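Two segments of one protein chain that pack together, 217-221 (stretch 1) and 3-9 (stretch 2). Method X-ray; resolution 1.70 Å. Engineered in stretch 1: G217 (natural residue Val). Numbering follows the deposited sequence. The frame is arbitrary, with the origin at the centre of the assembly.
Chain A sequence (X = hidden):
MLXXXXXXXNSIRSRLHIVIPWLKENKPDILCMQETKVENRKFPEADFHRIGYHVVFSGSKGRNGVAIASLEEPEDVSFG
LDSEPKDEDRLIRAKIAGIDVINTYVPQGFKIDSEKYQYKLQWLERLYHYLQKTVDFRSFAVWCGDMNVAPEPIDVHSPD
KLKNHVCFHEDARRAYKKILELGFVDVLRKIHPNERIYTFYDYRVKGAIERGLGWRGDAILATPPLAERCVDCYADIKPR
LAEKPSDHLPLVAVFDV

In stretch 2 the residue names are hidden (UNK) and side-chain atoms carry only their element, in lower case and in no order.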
# COMPACT_ATOMS: atom_id res chain seq x y z
N GLY A 217 -10.98 -17.49 -16.97
CA GLY A 217 -12.10 -16.68 -17.50
C GLY A 217 -11.67 -15.54 -18.42
O GLY A 217 -12.53 -14.78 -18.91
N ASP A 218 -10.37 -15.40 -18.64
CA ASP A 218 -9.77 -14.41 -19.54
C ASP A 218 -9.46 -15.10 -20.88
O ASP A 218 -9.08 -16.27 -20.91
CB ASP A 218 -8.47 -13.83 -18.95
CG ASP A 218 -8.69 -13.20 -17.60
OD1 ASP A 218 -8.46 -13.88 -16.57
OD2 ASP A 218 -9.09 -12.02 -17.59
N ALA A 219 -9.61 -14.38 -22.00
CA ALA A 219 -9.44 -15.04 -23.31
C ALA A 219 -8.93 -14.05 -24.36
O ALA A 219 -9.17 -12.83 -24.25
CB ALA A 219 -10.74 -15.74 -23.77
N ILE A 220 -8.25 -14.61 -25.36
CA ILE A 220 -7.94 -13.91 -26.59
C ILE A 220 -8.60 -14.69 -27.72
O ILE A 220 -8.22 -15.83 -28.00
CB ILE A 220 -6.42 -13.82 -26.84
CG1 ILE A 220 -5.76 -12.96 -25.73
CG2 ILE A 220 -6.14 -13.24 -28.25
CD1 ILE A 220 -4.22 -13.07 -25.71
N LEU A 221 -9.61 -14.08 -28.35
CA LEU A 221 -10.38 -14.74 -29.40
C LEU A 221 -10.02 -14.09 -30.72
O LEU A 221 -10.11 -12.87 -30.84
CB LEU A 221 -11.88 -14.60 -29.15
CG LEU A 221 -12.54 -15.24 -27.91
CD1 LEU A 221 -11.92 -16.57 -27.54
CD2 LEU A 221 -12.48 -14.35 -26.74
N UNK A 3 2.46 -9.72 -31.23
CA UNK A 3 2.17 -10.20 -29.88
C UNK A 3 1.04 -9.38 -29.26
O UNK A 3 1.13 -8.15 -29.18
n UNK A 3 6.85 -11.27 -26.30
c UNK A 3 3.45 -10.15 -29.01
c UNK A 3 5.59 -11.48 -27.10
c UNK A 3 3.22 -10.67 -27.57
c UNK A 3 4.47 -10.54 -26.68
N UNK A 4 -0.01 -10.07 -28.83
CA UNK A 4 -1.19 -9.43 -28.24
C UNK A 4 -1.47 -10.03 -26.88
O UNK A 4 -1.49 -11.26 -26.74
c UNK A 4 -3.66 -8.83 -28.53
c UNK A 4 -2.12 -8.85 -30.51
c UNK A 4 -2.43 -9.54 -29.18
c UNK A 4 -3.09 -9.21 -31.65
N UNK A 5 -1.66 -9.19 -25.87
CA UNK A 5 -1.89 -9.71 -24.52
C UNK A 5 -3.13 -9.09 -23.90
O UNK A 5 -3.61 -8.02 -24.34
c UNK A 5 -0.67 -9.45 -23.66
N UNK A 6 -3.66 -9.76 -22.89
CA UNK A 6 -4.77 -9.25 -22.09
C UNK A 6 -4.48 -9.42 -20.60
O UNK A 6 -3.92 -10.44 -20.18
o UNK A 6 -7.22 -9.31 -21.75
c UNK A 6 -6.15 -9.89 -22.51
c UNK A 6 -6.20 -11.40 -22.36
N UNK A 7 -4.89 -8.45 -19.79
CA UNK A 7 -4.50 -8.44 -18.35
C UNK A 7 -5.50 -7.65 -17.53
O UNK A 7 -5.60 -6.44 -17.71
c UNK A 7 -2.42 -7.92 -16.87
c UNK A 7 -3.08 -7.82 -18.24
c UNK A 7 -1.33 -7.10 -16.60
c UNK A 7 -1.08 -8.05 -14.39
c UNK A 7 -0.66 -7.15 -15.37
c UNK A 7 -2.17 -8.89 -14.65
c UNK A 7 -2.83 -8.82 -15.89
N UNK A 8 -6.20 -8.34 -16.61
CA UNK A 8 -7.01 -7.68 -15.60
C UNK A 8 -6.06 -7.21 -14.50
O UNK A 8 -5.41 -8.03 -13.84
c UNK A 8 -8.94 -8.01 -14.01
n UNK A 8 -10.24 -8.29 -14.06
c UNK A 8 -8.09 -8.64 -15.08
o UNK A 8 -8.43 -7.28 -13.15
N UNK A 9 -5.93 -5.90 -14.36
CA UNK A 9 -4.87 -5.31 -13.51
C UNK A 9 -5.29 -5.04 -12.06
O UNK A 9 -4.44 -4.70 -11.21
c UNK A 9 -3.70 -4.29 -15.52
c UNK A 9 -5.38 -2.92 -14.25
c UNK A 9 -4.30 -4.00 -14.16
O HOH W 1 -7.70 -10.32 -19.17

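Position 3 carries four carbons in a row ending in a nitrogen. The chain is unbranched and long, and it is out of reach of stretch 1. Four carbons and a terminal nitrogen make it lysine, K3.

Position 4 has four carbons and no other element. The side chain forks at its first carbon, and one arm is two carbons long. Its CA-to-CB bond points toward stretch 1, yet the closer contact is made by the backbone: CD1 of I220 lies 3.4 Å from the carbonyl O of position 4. A fork at CB with arms of unequal length identifies isoleucine, I4.

Position 5 has a single side-chain carbon, and its CA-to-CB bond points away from stretch 1. Its CA is 4.3 Å from CD1 of I220, so again I220 meets the backbone. One carbon alone is alanine, A5.

Position 6 has one carbon that carries one oxygen and one carbon. The bond from CA points toward stretch 1. The outer carbon touches two residues there, A219 and I220. An oxygen and a methyl on a branched CB make threonine, T6. Its CG2 lies 3.7 Å from CG1 of I220 and 3.8 Å from the backbone O of A219. Its OG1 donates a hydrogen bond to water 1, with OG1 2.8 Å from the water O.

Position 7 has one carbon followed by a ring of six carbons. Its CA-to-CB bond points away from stretch 1, and the residue makes no contact with it. A six-carbon ring without a hydroxyl is phenylalanine, F7.

Position 8 has two carbons, the second carrying one oxygen and one nitrogen. Its CB is 4.3 Å from OD2 of D218. This short amide is asparagine, N8.

Position 9 has one carbon carrying two more, and it is out of reach of stretch 1. Three carbons forked at CB give valine, V9.

The two strands run roughly antiparallel, at 155°, with their axes 7.5 Å apart at closest approach. No direct hydrogen bond joins them. The direct contact is by packing, of side chains on each other and on backbone atoms, and it is small, burying 220 Å² in all. I220 and T6 have the most surface covered, and their CA atoms are 7.2 Å apart. Toward D218 the contact turns polar. Water 1 donates to D218, its O 2.7 Å from OD2, and so bridges the carboxylate to the threonine hydroxyl. G217 is an engineered residue and takes no part.

Stretch 2 (3-9) KIATFNV
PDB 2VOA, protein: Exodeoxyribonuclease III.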